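Beta-Lactamase/D-Alanine Carboxypeptidase (Pseudomonas syringae pv. tomato, PDB 5EVI) probably hydrolyses beta-lactams to substituted beta-amino acids as a class C beta-lactamase. Local coordinates at residues Phe73-Gly85 against Asp249-Ile261. Numbering follows the deposited sequence.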
# COMPACT_ATOMS: atom_id res chain seq x y z
N PHE D 73 -1.40 -1.93 4.69
CA PHE D 73 -1.28 -2.42 6.07
C PHE D 73 -2.26 -1.71 7.00
O PHE D 73 -2.89 -2.35 7.84
CB PHE D 73 0.14 -2.23 6.60
CG PHE D 73 1.15 -3.11 5.93
CD1 PHE D 73 1.28 -4.45 6.31
CD2 PHE D 73 1.95 -2.62 4.90
CE1 PHE D 73 2.22 -5.28 5.70
CE2 PHE D 73 2.89 -3.45 4.28
CZ PHE D 73 3.02 -4.77 4.68
N THR D 74 -2.39 -0.39 6.85
CA THR D 74 -3.38 0.34 7.62
C THR D 74 -4.77 -0.24 7.38
O THR D 74 -5.54 -0.41 8.34
CB THR D 74 -3.39 1.84 7.28
OG1 THR D 74 -2.20 2.43 7.79
CG2 THR D 74 -4.58 2.55 7.88
N ALA D 75 -5.11 -0.49 6.11
CA ALA D 75 -6.40 -1.05 5.75
C ALA D 75 -6.59 -2.45 6.34
O ALA D 75 -7.65 -2.76 6.86
CB ALA D 75 -6.56 -1.06 4.23
N THR D 76 -5.56 -3.28 6.30
CA THR D 76 -5.60 -4.57 6.96
C THR D 76 -5.82 -4.41 8.48
O THR D 76 -6.63 -5.13 9.06
CB THR D 76 -4.37 -5.41 6.64
OG1 THR D 76 -4.12 -5.35 5.22
CG2 THR D 76 -4.60 -6.86 7.09
N LEU D 77 -5.17 -3.41 9.09
CA LEU D 77 -5.38 -3.14 10.53
C LEU D 77 -6.85 -2.85 10.81
O LEU D 77 -7.45 -3.44 11.71
CB LEU D 77 -4.52 -1.96 11.00
CG LEU D 77 -4.33 -1.80 12.51
CD1 LEU D 77 -3.26 -2.77 13.01
CD2 LEU D 77 -3.95 -0.36 12.86
N ALA D 78 -7.45 -1.97 10.02
CA ALA D 78 -8.88 -1.64 10.17
C ALA D 78 -9.81 -2.85 9.94
O ALA D 78 -10.77 -3.06 10.71
CB ALA D 78 -9.25 -0.49 9.26
N THR D 79 -9.54 -3.65 8.91
CA THR D 79 -10.38 -4.84 8.66
C THR D 79 -10.11 -5.97 9.66
O THR D 79 -10.96 -6.85 9.83
CB THR D 79 -10.22 -5.40 7.23
OG1 THR D 79 -8.89 -5.87 7.03
CG2 THR D 79 -10.60 -4.35 6.18
N TRP D 80 -8.94 -5.97 10.30
CA TRP D 80 -8.66 -6.91 11.38
C TRP D 80 -9.46 -6.50 12.63
O TRP D 80 -10.00 -7.35 13.32
CB TRP D 80 -7.16 -6.97 11.67
CG TRP D 80 -6.67 -8.13 12.50
CD1 TRP D 80 -7.16 -9.41 12.50
CD2 TRP D 80 -5.57 -8.12 13.41
NE1 TRP D 80 -6.43 -10.19 13.37
CE2 TRP D 80 -5.44 -9.43 13.94
CE3 TRP D 80 -4.67 -7.13 13.82
CZ2 TRP D 80 -4.46 -9.76 14.88
CZ3 TRP D 80 -3.69 -7.46 14.75
CH2 TRP D 80 -3.59 -8.76 15.26
N ALA D 81 -9.55 -5.19 12.89
CA ALA D 81 -10.44 -4.69 13.95
C ALA D 81 -11.90 -5.09 13.70
O ALA D 81 -12.59 -5.54 14.62
CB ALA D 81 -10.32 -3.17 14.08
N GLN D 82 -12.35 -4.96 12.44
CA GLN D 82 -13.69 -5.40 12.02
C GLN D 82 -13.93 -6.90 12.20
O GLN D 82 -15.01 -7.31 12.63
CB GLN D 82 -13.95 -5.03 10.54
CG GLN D 82 -15.39 -5.28 10.10
CD GLN D 82 -15.70 -4.73 8.72
OE1 GLN D 82 -14.82 -4.65 7.86
NE2 GLN D 82 -16.96 -4.37 8.49
N ALA D 83 -12.93 -7.70 11.84
CA ALA D 83 -12.98 -9.16 12.02
C ALA D 83 -13.10 -9.59 13.49
O ALA D 83 -13.66 -10.65 13.77
CB ALA D 83 -11.76 -9.81 11.39
N ASN D 84 -12.57 -8.77 14.40
CA ASN D 84 -12.69 -8.99 15.86
C ASN D 84 -13.86 -8.24 16.53
O ASN D 84 -13.89 -8.09 17.75
CB ASN D 84 -11.36 -8.62 16.54
CG ASN D 84 -10.29 -9.67 16.30
OD1 ASN D 84 -10.29 -10.71 16.95
ND2 ASN D 84 -9.38 -9.40 15.37
N GLY D 85 -14.83 -7.78 15.73
CA GLY D 85 -16.00 -7.08 16.25
C GLY D 85 -15.74 -5.71 16.86
O GLY D 85 -16.59 -5.20 17.59
N ASP D 249 -5.68 -17.75 11.45
CA ASP D 249 -7.01 -17.98 12.04
C ASP D 249 -8.07 -17.19 11.24
O ASP D 249 -7.72 -16.39 10.37
CB ASP D 249 -7.05 -17.71 13.56
CG ASP D 249 -6.77 -16.25 13.93
OD1 ASP D 249 -6.51 -15.40 13.06
OD2 ASP D 249 -6.84 -15.97 15.14
N ALA D 250 -9.34 -17.46 11.49
CA ALA D 250 -10.41 -16.91 10.66
C ALA D 250 -10.51 -15.37 10.72
O ALA D 250 -10.74 -14.75 9.68
CB ALA D 250 -11.75 -17.57 10.99
N PRO D 251 -10.34 -14.75 11.91
CA PRO D 251 -10.36 -13.28 11.91
C PRO D 251 -9.27 -12.64 11.04
O PRO D 251 -9.57 -11.69 10.31
CB PRO D 251 -10.16 -12.91 13.38
CG PRO D 251 -10.71 -14.08 14.13
CD PRO D 251 -10.38 -15.29 13.29
N LEU D 252 -8.04 -13.14 11.10
CA LEU D 252 -6.95 -12.53 10.30
C LEU D 252 -7.05 -12.90 8.83
O LEU D 252 -6.74 -12.07 7.97
CB LEU D 252 -5.57 -12.91 10.86
CG LEU D 252 -4.37 -12.17 10.25
CD1 LEU D 252 -4.60 -10.67 10.08
CD2 LEU D 252 -3.14 -12.42 11.10
N GLN D 253 -7.45 -14.14 8.55
CA GLN D 253 -7.86 -14.55 7.20
C GLN D 253 -8.92 -13.63 6.63
O GLN D 253 -8.77 -13.10 5.54
CB GLN D 253 -8.42 -15.99 7.19
CG GLN D 253 -7.36 -17.08 7.32
CD GLN D 253 -6.73 -17.49 5.99
OE1 GLN D 253 -5.52 -17.69 5.90
NE2 GLN D 253 -7.57 -17.62 4.95
N ARG D 254 -10.00 -13.44 7.37
CA ARG D 254 -11.05 -12.50 6.96
C ARG D 254 -10.51 -11.09 6.72
O ARG D 254 -10.92 -10.43 5.76
CB ARG D 254 -12.15 -12.46 8.00
CG ARG D 254 -13.30 -11.58 7.61
CD ARG D 254 -14.15 -11.17 8.77
NE ARG D 254 -15.00 -10.04 8.40
CZ ARG D 254 -16.01 -9.59 9.13
NH1 ARG D 254 -16.71 -8.56 8.69
NH2 ARG D 254 -16.34 -10.18 10.28
N ALA D 255 -9.62 -10.63 7.62
CA ALA D 255 -8.97 -9.30 7.51
C ALA D 255 -8.25 -9.11 6.21
O ALA D 255 -8.43 -8.08 5.56
CB ALA D 255 -8.01 -9.05 8.67
N LEU D 256 -7.43 -10.07 5.81
CA LEU D 256 -6.72 -9.96 4.53
C LEU D 256 -7.70 -9.90 3.34
O LEU D 256 -7.52 -9.10 2.44
CB LEU D 256 -5.74 -11.12 4.34
CG LEU D 256 -4.62 -11.23 5.38
CD1 LEU D 256 -4.20 -12.69 5.55
CD2 LEU D 256 -3.43 -10.36 5.03
N SER D 257 -8.73 -10.76 3.36
CA SER D 257 -9.68 -10.88 2.26
C SER D 257 -10.56 -9.62 2.11
O SER D 257 -10.79 -9.13 0.99
CB SER D 257 -10.56 -12.11 2.47
OG SER D 257 -11.44 -12.29 1.39
N ASP D 258 -11.01 -9.09 3.25
CA ASP D 258 -11.93 -7.92 3.23
C ASP D 258 -11.31 -6.62 2.68
O ASP D 258 -12.03 -5.76 2.14
CB ASP D 258 -12.59 -7.68 4.60
CG ASP D 258 -13.53 -8.83 5.04
OD1 ASP D 258 -13.80 -9.72 4.20
OD2 ASP D 258 -13.99 -8.84 6.22
N THR D 259 -9.99 -6.47 2.79
CA THR D 259 -9.31 -5.33 2.15
C THR D 259 -9.41 -5.37 0.62
O THR D 259 -9.36 -4.32 0.02
CB THR D 259 -7.83 -5.16 2.56
OG1 THR D 259 -7.06 -6.29 2.11
CG2 THR D 259 -7.68 -4.97 4.09
N ARG D 260 -9.56 -6.55 0.00
CA ARG D 260 -9.70 -6.69 -1.48
C ARG D 260 -11.16 -6.74 -1.97
O ARG D 260 -11.44 -7.17 -3.08
CB ARG D 260 -8.89 -7.87 -2.02
CG ARG D 260 -7.41 -7.86 -1.62
CD ARG D 260 -6.62 -9.09 -2.09
NE ARG D 260 -7.35 -10.36 -2.03
CZ ARG D 260 -7.38 -11.22 -1.01
NH1 ARG D 260 -6.72 -11.00 0.14
NH2 ARG D 260 -8.12 -12.33 -1.13
N ILE D 261 -12.08 -6.35 -1.09
CA ILE D 261 -13.45 -6.01 -1.50
C ILE D 261 -13.50 -4.72 -2.35
O ILE D 261 -12.99 -3.68 -1.97
CB ILE D 261 -14.37 -5.92 -0.25
CG1 ILE D 261 -14.55 -7.32 0.35
CG2 ILE D 261 -15.72 -5.27 -0.57
CD1 ILE D 261 -15.20 -7.30 1.73
O HOH W 1 -4.31 -6.79 2.75
O HOH W 2 -6.12 -12.55 14.41
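Helix 70-83, whose first turn carries Lys71 of a probable SxxK motif begun by Ser68, packs through Thr79, Trp80 and Ala83 against helix 250-258. The axes of 73-83 and 250-258 approach to 8.0 Å, with 134° between their N-to-C directions. Small residues permit this closeness: the Ala255 methyl CB lies 3.5 Å from Trp80 CA. Beside it, Thr79 OG1 donates to Ala255 O at 2.7 Å, tilted from the carbonyl plane; chi1 of 64° sets this hydroxyl between its own backbone N and carbonyl carbon, facing the partner helix. Thr259 CG2 packs against the same hydroxyl and the Thr79 methyl, while a water donates to both Thr76 OG1 and Thr259 OG1. Thr76 OG1 is also hydrogen-bonded to Thr72 O.

Trp80 is held on a face and at an edge. Leu252 CD1 sits 3.8 Å from the centroid of the five-membered ring, 15° off its normal, a CH-pi contact, whereas NE1 donates its N-H to a water lying in the ring plane, which donates in turn to OD1 of Asp249, the N-cap residue, whose bond to Leu252 N is weak. Farther along, Ala83 CB meets Pro251 CB at 4.0 Å. The guanidinium of Arg254 lays one face over Ala83 CA and Gln82 O, its turn probably limited by the near-planar salt bridge from NE to Asp258 OD2 (2.7 Å). Such close packing of inclined helices, with alanines at the nearest backbones, belongs to the helical domain of the serine beta-lactamase fold.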